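Local coordinates for aspartate-semialdehyde dehydrogenase (Vibrio cholerae, PDB 2QZ9), which catalyses the NADPH-dependent reductive dephosphorylation of L-aspartyl-4-phosphate to L-aspartate-semialdehyde, a step towards lysine, methionine and threonine, at the interface of chains A and B. Sequence-based numbering; all coordinates share one arbitrary frame. Chains: chain A/B, Aspartate-semialdehyde dehydrogenase.

Contact 1: the interface of chains A and B. Residues chain A 209, 232-234; chain B 299-301, 308.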
loop_
_atom_site.group_PDB
_atom_site.type_symbol
_atom_site.label_atom_id
_atom_site.label_comp_id
_atom_site.label_asym_id
_atom_site.label_seq_id
_atom_site.Cartn_x
_atom_site.Cartn_y
_atom_site.Cartn_z
ATOM N N TYR A 209 -16.714 -3.098 3.415
ATOM C CA TYR A 209 -15.822 -3.226 2.269
ATOM C C TYR A 209 -16.327 -2.373 1.129
ATOM O O TYR A 209 -17.489 -1.966 1.133
ATOM C CB TYR A 209 -15.718 -4.683 1.805
ATOM C CG TYR A 209 -14.960 -5.582 2.754
ATOM C CD1 TYR A 209 -15.570 -6.075 3.895
ATOM C CD2 TYR A 209 -13.639 -5.946 2.504
ATOM C CE1 TYR A 209 -14.889 -6.895 4.779
ATOM C CE2 TYR A 209 -12.944 -6.779 3.390
ATOM C CZ TYR A 209 -13.587 -7.247 4.521
ATOM O OH TYR A 209 -12.950 -8.072 5.410
ATOM N N ASN A 232 -9.713 -11.613 1.746
ATOM C CA ASN A 232 -9.830 -10.445 2.628
ATOM C C ASN A 232 -9.028 -9.267 2.066
ATOM O O ASN A 232 -7.838 -9.144 2.339
ATOM C CB ASN A 232 -9.343 -10.830 4.024
ATOM C CG ASN A 232 -9.548 -9.740 5.051
ATOM O OD1 ASN A 232 -8.876 -9.734 6.086
ATOM N ND2 ASN A 232 -10.475 -8.817 4.787
ATOM N N PRO A 233 -9.662 -8.429 1.236
ATOM C CA PRO A 233 -8.966 -7.295 0.626
ATOM C C PRO A 233 -9.096 -5.946 1.344
ATOM O O PRO A 233 -10.106 -5.680 1.987
ATOM C CB PRO A 233 -9.614 -7.200 -0.776
ATOM C CG PRO A 233 -10.808 -8.193 -0.747
ATOM C CD PRO A 233 -11.032 -8.535 0.715
ATOM N N THR A 234 -8.045 -5.129 1.242
ATOM C CA THR A 234 -8.133 -3.678 1.411
ATOM C C THR A 234 -7.542 -3.068 0.139
ATOM O O THR A 234 -6.359 -3.264 -0.159
ATOM C CB THR A 234 -7.345 -3.147 2.645
ATOM O OG1 THR A 234 -7.926 -3.633 3.860
ATOM C CG2 THR A 234 -7.338 -1.609 2.684
ATOM N N ASN B 299 -15.700 -5.928 10.257
ATOM C CA ASN B 299 -15.515 -7.361 10.412
ATOM C C ASN B 299 -14.851 -7.928 9.167
ATOM O O ASN B 299 -15.150 -7.532 8.044
ATOM C CB ASN B 299 -16.848 -8.071 10.624
ATOM C CG ASN B 299 -17.518 -7.699 11.930
ATOM O OD1 ASN B 299 -16.875 -7.230 12.862
ATOM N ND2 ASN B 299 -18.830 -7.929 12.009
ATOM N N ASP B 300 -13.942 -8.859 9.397
ATOM C CA ASP B 300 -13.261 -9.584 8.353
ATOM C C ASP B 300 -14.199 -10.716 7.904
ATOM O O ASP B 300 -14.479 -11.642 8.667
ATOM C CB ASP B 300 -11.955 -10.122 8.946
ATOM C CG ASP B 300 -11.162 -10.989 7.995
ATOM O OD1 ASP B 300 -11.599 -11.236 6.858
ATOM O OD2 ASP B 300 -10.077 -11.439 8.416
ATOM N N ILE B 301 -14.694 -10.622 6.673
ATOM C CA ILE B 301 -15.583 -11.647 6.113
ATOM C C ILE B 301 -14.888 -12.980 5.808
ATOM O O ILE B 301 -15.552 -13.981 5.565
ATOM C CB ILE B 301 -16.302 -11.131 4.854
ATOM C CG1 ILE B 301 -15.282 -10.683 3.795
ATOM C CG2 ILE B 301 -17.249 -9.989 5.233
ATOM C CD1 ILE B 301 -15.904 -10.199 2.493
ATOM N N ASN B 308 -10.611 -5.733 10.330
ATOM C CA ASN B 308 -9.737 -4.945 9.454
ATOM C C ASN B 308 -9.822 -3.482 9.850
ATOM O O ASN B 308 -10.879 -3.004 10.241
ATOM C CB ASN B 308 -10.125 -5.030 7.976
ATOM C CG ASN B 308 -10.051 -6.429 7.407
ATOM O OD1 ASN B 308 -9.670 -7.399 8.071
ATOM N ND2 ASN B 308 -10.424 -6.535 6.149
#
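The phenol of A:Tyr209 reaches across the dimer interface and sets its hydroxyl among B:Asn308, B:Ile301 and the backbone of B:Asn299. The amide nitrogen ND2 of B:Asn308 donates to A:Tyr209 OH at 3.0 Å, with ring and amide planes steeply inclined, 74° apart. Two weak hydrogen bonds surround the same oxygen: B:Ile301 N donates to A:Tyr209 OH at 3.3 Å, and OH in turn donates to B:Asn299 O at 3.5 Å. The side chain of B:Ile301 runs antiparallel to the tyrosine, its CD1 methyl lying above the ring plane near the rim. With CG1 between the backbone N and the carbonyl carbon (chi1 57°), B:Ile301 brings CG1 to 3.9 Å from A:Tyr209 CZ. The amide of A:Asn232 meets that of B:Asn308 from the opposite direction, the planes 28° apart, yet as modelled A:Asn232 ND2 is 2.7 Å from B:Asn308 ND2. A:Asn232 OD1 likewise confronts B:Asp300 OD2 at 3.1 Å and B:Asn308 OD1 at 3.2 Å. Exchanging O and N in the A:Asn232 amide would turn these pairs into plausible hydrogen bonds, so its modelled orientation is doubtful. In the dimerisation domain, strand 230-234 and the loop before helix 211-224 of one subunit here meet strand 306-313 and the turn following strand 292-299 of the other.

Contact 2: the interface of chains A and B. Residues chain A 190, 197-199; chain B 279, 281, 310.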
loop_
_atom_site.group_PDB
_atom_site.type_symbol
_atom_site.label_atom_id
_atom_site.label_comp_id
_atom_site.label_asym_id
_atom_site.label_seq_id
_atom_site.Cartn_x
_atom_site.Cartn_y
_atom_site.Cartn_z
ATOM N N SER A 190 -12.633 11.645 -3.564
ATOM C CA SER A 190 -13.190 12.353 -2.404
ATOM C C SER A 190 -12.119 13.098 -1.601
ATOM O O SER A 190 -12.395 14.152 -1.015
ATOM C CB SER A 190 -13.976 11.399 -1.498
ATOM O OG SER A 190 -13.237 10.214 -1.231
ATOM N N CYS A 197 -2.502 8.574 -0.154
ATOM C CA CYS A 197 -3.046 7.237 -0.389
ATOM C C CYS A 197 -4.468 7.283 0.107
ATOM O O CYS A 197 -4.726 7.781 1.201
ATOM C CB CYS A 197 -2.232 6.147 0.346
ATOM S SG CYS A 197 -0.482 6.098 -0.137
ATOM N N ILE A 198 -5.389 6.795 -0.716
ATOM C CA ILE A 198 -6.814 6.810 -0.388
ATOM C C ILE A 198 -7.272 5.365 -0.286
ATOM O O ILE A 198 -7.288 4.661 -1.292
ATOM C CB ILE A 198 -7.649 7.572 -1.471
ATOM C CG1 ILE A 198 -7.117 8.999 -1.652
ATOM C CG2 ILE A 198 -9.162 7.564 -1.128
ATOM C CD1 ILE A 198 -7.726 9.759 -2.826
ATOM N N PRO A 199 -7.618 4.908 0.932
ATOM C CA PRO A 199 -8.030 3.521 1.136
ATOM C C PRO A 199 -9.490 3.278 0.709
ATOM O O PRO A 199 -10.266 2.673 1.455
ATOM C CB PRO A 199 -7.864 3.337 2.643
ATOM C CG PRO A 199 -8.143 4.682 3.204
ATOM C CD PRO A 199 -7.624 5.668 2.196
ATOM N N PHE B 279 -12.737 8.423 6.447
ATOM C CA PHE B 279 -11.482 7.748 6.831
ATOM C C PHE B 279 -10.289 8.712 6.814
ATOM O O PHE B 279 -10.265 9.640 6.004
ATOM C CB PHE B 279 -11.204 6.539 5.912
ATOM C CG PHE B 279 -11.319 6.851 4.448
ATOM C CD1 PHE B 279 -10.286 7.477 3.773
ATOM C CD2 PHE B 279 -12.475 6.520 3.742
ATOM C CE1 PHE B 279 -10.398 7.772 2.437
ATOM C CE2 PHE B 279 -12.589 6.816 2.383
ATOM C CZ PHE B 279 -11.557 7.436 1.736
ATOM N N THR B 281 -6.566 10.153 5.997
ATOM C CA THR B 281 -5.438 9.982 5.091
ATOM C C THR B 281 -4.230 10.790 5.569
ATOM O O THR B 281 -4.343 11.645 6.454
ATOM C CB THR B 281 -5.760 10.387 3.653
ATOM O OG1 THR B 281 -6.067 11.786 3.614
ATOM C CG2 THR B 281 -6.914 9.536 3.049
ATOM N N TRP B 310 -7.696 0.690 9.197
ATOM C CA TRP B 310 -6.763 1.550 8.505
ATOM C C TRP B 310 -6.202 2.501 9.556
ATOM O O TRP B 310 -6.956 3.209 10.251
ATOM C CB TRP B 310 -7.509 2.304 7.408
ATOM C CG TRP B 310 -6.714 3.303 6.601
ATOM C CD1 TRP B 310 -6.801 4.670 6.680
ATOM C CD2 TRP B 310 -5.765 3.019 5.561
ATOM N NE1 TRP B 310 -5.961 5.244 5.776
ATOM C CE2 TRP B 310 -5.306 4.263 5.075
ATOM C CE3 TRP B 310 -5.241 1.835 5.012
ATOM C CZ2 TRP B 310 -4.359 4.367 4.047
ATOM C CZ3 TRP B 310 -4.293 1.934 3.983
ATOM C CH2 TRP B 310 -3.862 3.196 3.513
#
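A loop of chain A, the stretch A:Cys197 to A:Pro199, inserts its proline between two aromatic side chains of chain B, B:Trp310 on strand 306-313 and B:Phe279 in a loop, making an apolar part of the homodimer interface. A:Pro199 is the centre of the patch. Its side chain and that of B:Trp310 cross at about a right angle, and the proline lies over one face of the indole, spanning both rings: CB lies 3.6 Å from the centroid of the six-membered ring of B:Trp310, while CG lies 3.5 Å from the centroid of the five-membered ring, both as CH-pi contacts. The indole is brought to this position with CG anti to the backbone N of B:Trp310 (chi1 178°). The proline also lies over one face of the phenyl, offset toward its CD1–CE1 rim, with A:Pro199 CD 3.5 Å from B:Phe279 CE1 and A:Pro199 CG 3.6 Å from B:Phe279 CD1. In one small saturated ring, CB thus meets the indole, CD the phenyl, and CG touches both, which should help to position the loop against the partner. Further round the phenyl, the branch methyl CG2 of A:Ile198 comes to 3.7 Å from B:Phe279 CZ. B:Thr281 fills in beside them: its CG2 methyl lies in plane at the edge of the B:Phe279 ring, 4.0 Å from A:Pro199 CD and 3.4 Å from the carbonyl oxygen O of A:Cys197.

Contact 3: the interface of chains A and B. Residues chain A 192, 194-196; chain B 281, 283.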
loop_
_atom_site.group_PDB
_atom_site.type_symbol
_atom_site.label_atom_id
_atom_site.label_comp_id
_atom_site.label_asym_id
_atom_site.label_seq_id
_atom_site.Cartn_x
_atom_site.Cartn_y
_atom_site.Cartn_z
ATOM N N GLN A 192 -7.685 14.260 -1.604
ATOM C CA GLN A 192 -6.552 14.573 -2.482
ATOM C C GLN A 192 -5.734 13.310 -2.733
ATOM O O GLN A 192 -5.477 12.539 -1.802
ATOM C CB GLN A 192 -5.679 15.648 -1.826
ATOM C CG GLN A 192 -4.418 16.038 -2.596
ATOM C CD GLN A 192 -3.442 16.851 -1.745
ATOM O OE1 GLN A 192 -2.234 16.583 -1.738
ATOM N NE2 GLN A 192 -3.962 17.838 -1.013
ATOM N N ALA A 194 -2.706 13.369 -5.032
ATOM C CA ALA A 194 -1.312 13.773 -5.152
ATOM C C ALA A 194 -0.634 13.659 -3.785
ATOM O O ALA A 194 -1.153 14.156 -2.789
ATOM C CB ALA A 194 -1.219 15.205 -5.689
ATOM N N PHE A 195 0.499 12.962 -3.747
ATOM C CA PHE A 195 1.243 12.697 -2.492
ATOM C C PHE A 195 0.380 12.129 -1.364
ATOM O O PHE A 195 0.597 12.457 -0.187
ATOM C CB PHE A 195 1.948 13.961 -1.977
ATOM C CG PHE A 195 2.716 14.707 -3.018
ATOM C CD1 PHE A 195 2.348 16.009 -3.361
ATOM C CD2 PHE A 195 3.817 14.132 -3.642
ATOM C CE1 PHE A 195 3.068 16.724 -4.327
ATOM C CE2 PHE A 195 4.535 14.834 -4.607
ATOM C CZ PHE A 195 4.156 16.134 -4.953
ATOM N N ASN A 196 -0.593 11.289 -1.722
ATOM C CA ASN A 196 -1.521 10.723 -0.745
ATOM C C ASN A 196 -1.952 9.298 -1.123
ATOM O O ASN A 196 -1.785 8.870 -2.264
ATOM C CB ASN A 196 -2.750 11.631 -0.586
ATOM C CG ASN A 196 -3.402 11.525 0.781
ATOM O OD1 ASN A 196 -2.765 11.166 1.767
ATOM N ND2 ASN A 196 -4.682 11.870 0.849
ATOM N N THR B 281 -6.566 10.153 5.997
ATOM C CA THR B 281 -5.438 9.982 5.091
ATOM C C THR B 281 -4.230 10.790 5.569
ATOM O O THR B 281 -4.343 11.645 6.454
ATOM C CB THR B 281 -5.760 10.387 3.653
ATOM O OG1 THR B 281 -6.067 11.786 3.614
ATOM C CG2 THR B 281 -6.914 9.536 3.049
ATOM N N VAL B 283 -2.080 13.096 3.888
ATOM C CA VAL B 283 -2.100 14.525 3.539
ATOM C C VAL B 283 -3.193 15.311 4.273
ATOM O O VAL B 283 -2.972 16.455 4.701
ATOM C CB VAL B 283 -2.250 14.738 2.007
ATOM C CG1 VAL B 283 -2.553 16.201 1.666
ATOM C CG2 VAL B 283 -1.006 14.305 1.290
#
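Two flat amides of chain A, those of A:Asn196 and A:Gln192, receive B:Val283, the residue with most surface buried here. One face of the A:Asn196 amide lies beneath the valine, with B:Val283 CB 3.6 Å from A:Asn196 CG; the ND2 edge of the same amide makes two in-plane hydrogen bonds. ND2 donates both to the hydroxyl OG1 of B:Thr281, at 3.1 Å and nearly straight (177° at the hydrogen), and to the backbone oxygen O of A:Gln192 at 2.8 Å. These two bonds should fix the rotation of the amide and tell its nitrogen from its oxygen. That oxygen, OD1, accepts from B:Val283 N at 2.9 Å; this bond too is straight at the hydrogen, but the donor stands 55° out of the carbonyl plane, on the face the valine side chain occupies. Because B:Val283 belongs to the first turn of helix 282-286, the asparagine supplies an acceptor from the other subunit to the start of that helix. The extended side chain of A:Gln192 approaches the valine at about a right angle. With B:Val283 CG1 anti to the backbone N (chi1 169°), this methyl lies over a face of the A:Gln192 amide, displaced towards its outer end, where it is 3.4 Å from OE1 and equally 3.4 Å from NE2.

Contacts 2 and 3 form a continuous stretch of the homodimer interface, their C-alpha centres about 8 Å apart: consecutive chain A loop residues serve both, and B:Thr281 uses its methyl in contact 2 and its hydroxyl in contact 3. Contact 1 lies about 15 Å from contact 2 and 23 Å from contact 3, but strand 306-313 of chain B joins it to contact 2. Two-fold symmetry repeats each of them with the chains exchanged. With centres about 16 to 21 Å from A:Cys131 and A:His244 in the active site of chain A, the contacts probably serve to hold the subunits together.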